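PDB 5GPE: transcriptional regulator, MerR-family from Cupriavidus metallidurans CH34, which binds lead(II) ions and probably regulates transcription as a DNA-binding protein of the MerR family. Local coordinates for residues L45-F50 against Q66-R71. Sequence-based numbering, arbitrary orientation.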
loop_
_atom_site.group_PDB
_atom_site.type_symbol
_atom_site.label_atom_id
_atom_site.label_comp_id
_atom_site.label_asym_id
_atom_site.label_seq_id
_atom_site.Cartn_x
_atom_site.Cartn_y
_atom_site.Cartn_z
ATOM N N LEU B 45 -2.753 10.967 -26.195
ATOM C CA LEU B 45 -1.400 11.168 -25.682
ATOM C C LEU B 45 -1.393 12.136 -24.494
ATOM O O LEU B 45 -0.829 11.827 -23.447
ATOM C CB LEU B 45 -0.449 11.667 -26.783
ATOM C CG LEU B 45 1.005 11.975 -26.375
ATOM C CD1 LEU B 45 1.679 10.781 -25.703
ATOM C CD2 LEU B 45 1.818 12.430 -27.583
ATOM N N GLN B 46 -2.035 13.292 -24.652
ATOM C CA GLN B 46 -2.090 14.287 -23.578
ATOM C C GLN B 46 -2.824 13.756 -22.341
ATOM O O GLN B 46 -2.478 14.085 -21.207
ATOM C CB GLN B 46 -2.729 15.596 -24.058
ATOM C CG GLN B 46 -1.864 16.386 -25.040
ATOM C CD GLN B 46 -0.430 16.569 -24.549
ATOM O OE1 GLN B 46 -0.199 16.913 -23.381
ATOM N NE2 GLN B 46 0.540 16.296 -25.421
ATOM N N ARG B 47 -3.793 12.881 -22.553
ATOM C CA ARG B 47 -4.519 12.247 -21.479
ATOM C C ARG B 47 -3.594 11.306 -20.708
ATOM O O ARG B 47 -3.539 11.336 -19.534
ATOM C CB ARG B 47 -5.679 11.474 -22.036
ATOM C CG ARG B 47 -6.332 10.546 -21.065
ATOM C CD ARG B 47 -6.991 11.346 -20.017
ATOM N NE ARG B 47 -7.968 12.287 -20.502
ATOM C CZ ARG B 47 -9.254 12.046 -20.634
ATOM N NH1 ARG B 47 -9.746 10.878 -20.388
ATOM N NH2 ARG B 47 -10.042 13.006 -21.021
ATOM N N LEU B 48 -2.848 10.499 -21.410
ATOM C CA LEU B 48 -1.893 9.583 -20.786
ATOM C C LEU B 48 -0.826 10.301 -19.980
ATOM O O LEU B 48 -0.470 9.862 -18.884
ATOM C CB LEU B 48 -1.230 8.679 -21.827
ATOM C CG LEU B 48 -2.103 7.565 -22.403
ATOM C CD1 LEU B 48 -1.393 6.885 -23.559
ATOM C CD2 LEU B 48 -2.454 6.584 -21.291
ATOM N N LEU B 49 -0.350 11.426 -20.503
ATOM C CA LEU B 49 0.608 12.240 -19.779
ATOM C C LEU B 49 -0.003 12.823 -18.497
ATOM O O LEU B 49 0.658 12.850 -17.463
ATOM C CB LEU B 49 1.187 13.340 -20.671
ATOM C CG LEU B 49 1.973 12.848 -21.893
ATOM C CD1 LEU B 49 2.472 14.034 -22.713
ATOM C CD2 LEU B 49 3.143 11.943 -21.524
ATOM N N PHE B 50 -1.258 13.262 -18.566
ATOM C CA PHE B 50 -1.994 13.766 -17.399
ATOM C C PHE B 50 -2.108 12.677 -16.342
ATOM O O PHE B 50 -1.812 12.907 -15.183
ATOM C CB PHE B 50 -3.401 14.257 -17.813
ATOM C CG PHE B 50 -4.232 14.797 -16.675
ATOM C CD1 PHE B 50 -5.006 13.944 -15.887
ATOM C CD2 PHE B 50 -4.258 16.157 -16.395
ATOM C CE1 PHE B 50 -5.771 14.448 -14.842
ATOM C CE2 PHE B 50 -5.021 16.660 -15.362
ATOM C CZ PHE B 50 -5.772 15.807 -14.573
ATOM N N GLN B 66 -12.003 11.368 -10.925
ATOM C CA GLN B 66 -12.608 12.632 -10.440
ATOM C C GLN B 66 -11.973 13.855 -11.101
ATOM O O GLN B 66 -12.686 14.717 -11.615
ATOM C CB GLN B 66 -12.554 12.803 -8.877
ATOM C CG GLN B 66 -13.602 11.943 -8.192
ATOM C CD GLN B 66 -13.695 12.160 -6.682
ATOM O OE1 GLN B 66 -12.994 12.995 -6.101
ATOM N NE2 GLN B 66 -14.600 11.430 -6.050
ATOM N N LEU B 67 -10.640 13.886 -11.150
ATOM C CA LEU B 67 -9.932 15.004 -11.792
ATOM C C LEU B 67 -10.219 15.103 -13.286
ATOM O O LEU B 67 -10.441 16.205 -13.800
ATOM C CB LEU B 67 -8.421 14.905 -11.576
ATOM C CG LEU B 67 -7.947 15.101 -10.139
ATOM C CD1 LEU B 67 -6.481 14.754 -10.059
ATOM C CD2 LEU B 67 -8.167 16.521 -9.669
ATOM N N LEU B 68 -10.223 13.953 -13.972
ATOM C CA LEU B 68 -10.552 13.906 -15.403
ATOM C C LEU B 68 -11.969 14.427 -15.687
ATOM O O LEU B 68 -12.184 15.151 -16.661
ATOM C CB LEU B 68 -10.376 12.488 -15.967
ATOM C CG LEU B 68 -8.925 12.002 -16.119
ATOM C CD1 LEU B 68 -8.890 10.524 -16.449
ATOM C CD2 LEU B 68 -8.179 12.788 -17.189
ATOM N N ASN B 69 -12.929 14.026 -14.860
ATOM C CA ASN B 69 -14.321 14.483 -15.013
ATOM C C ASN B 69 -14.454 16.011 -14.871
ATOM O O ASN B 69 -15.151 16.653 -15.654
ATOM C CB ASN B 69 -15.254 13.761 -14.029
ATOM C CG ASN B 69 -15.597 12.330 -14.467
ATOM O OD1 ASN B 69 -15.512 11.960 -15.647
ATOM N ND2 ASN B 69 -16.014 11.519 -13.504
ATOM N N LEU B 70 -13.725 16.586 -13.917
ATOM C CA LEU B 70 -13.642 18.042 -13.766
ATOM C C LEU B 70 -12.874 18.729 -14.927
ATOM O O LEU B 70 -13.306 19.779 -15.438
ATOM C CB LEU B 70 -12.989 18.396 -12.447
ATOM C CG LEU B 70 -13.881 18.059 -11.253
ATOM C CD1 LEU B 70 -13.058 17.858 -9.989
ATOM C CD2 LEU B 70 -14.959 19.121 -11.064
ATOM N N ARG B 71 -11.773 18.129 -15.369
ATOM C CA ARG B 71 -11.039 18.617 -16.569
ATOM C C ARG B 71 -11.940 18.656 -17.821
ATOM O O ARG B 71 -11.858 19.578 -18.631
ATOM C CB ARG B 71 -9.789 17.748 -16.808
ATOM C CG ARG B 71 -8.938 18.054 -18.038
ATOM C CD ARG B 71 -7.674 17.187 -18.066
ATOM N NE ARG B 71 -7.304 16.692 -19.408
ATOM C CZ ARG B 71 -6.176 16.945 -20.081
ATOM N NH1 ARG B 71 -5.218 17.734 -19.589
ATOM N NH2 ARG B 71 -6.008 16.395 -21.284
#
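Phe50 meets Leu67, Leu68 and Arg71, and its ring lies between segments 45-50 and 66-71 of helices 42-56 and 61-71, whose local axes come within 12.1 Å at 137°. CB points toward the other helix, and CG, anti to the backbone N (chi1 -180°), continues from it and lies over one face of the Arg71 guanidinium. That group's NH1 is 3.7 Å from Phe50 CD2, ring and guanidinium planes being 46° apart. Arg71 CD sits over the ring face, toward the CD2-CE2 rim and 4.1 Å from the centroid, in a CH-pi contact. CD1 and CE1 lie against the methyl CD2 of Leu68, 3.6 Å from CD1. At the tip, CZ meets CB of Leu67, which lies near the ring plane at 4.1 Å. A phenyl ring suits this place because it offers a face to the Arg71 CD methylene and an edge to Leu67 CB, while Leu68 CD2 approaches obliquely. Leu128 of the second subunit also packs on it.

The forked end of Leu68 serves both neighbours, its CD2 also lying over one face of the Arg47 guanidinium, 3.4 Å from NE, and touching CD. Arg47 NH1 is hydrogen-bonded to Leu26 O in the loop after helix 15-23, whereas its NE is buried with no polar partner in the model.

Arg47 NE and Arg71 NE come within 4.6 Å, like charges that probably repel. Between these segments of the MerR-type DNA-binding region the contact thus relies on shape and dispersion, and burying Arg47 NE probably costs some desolvation energy.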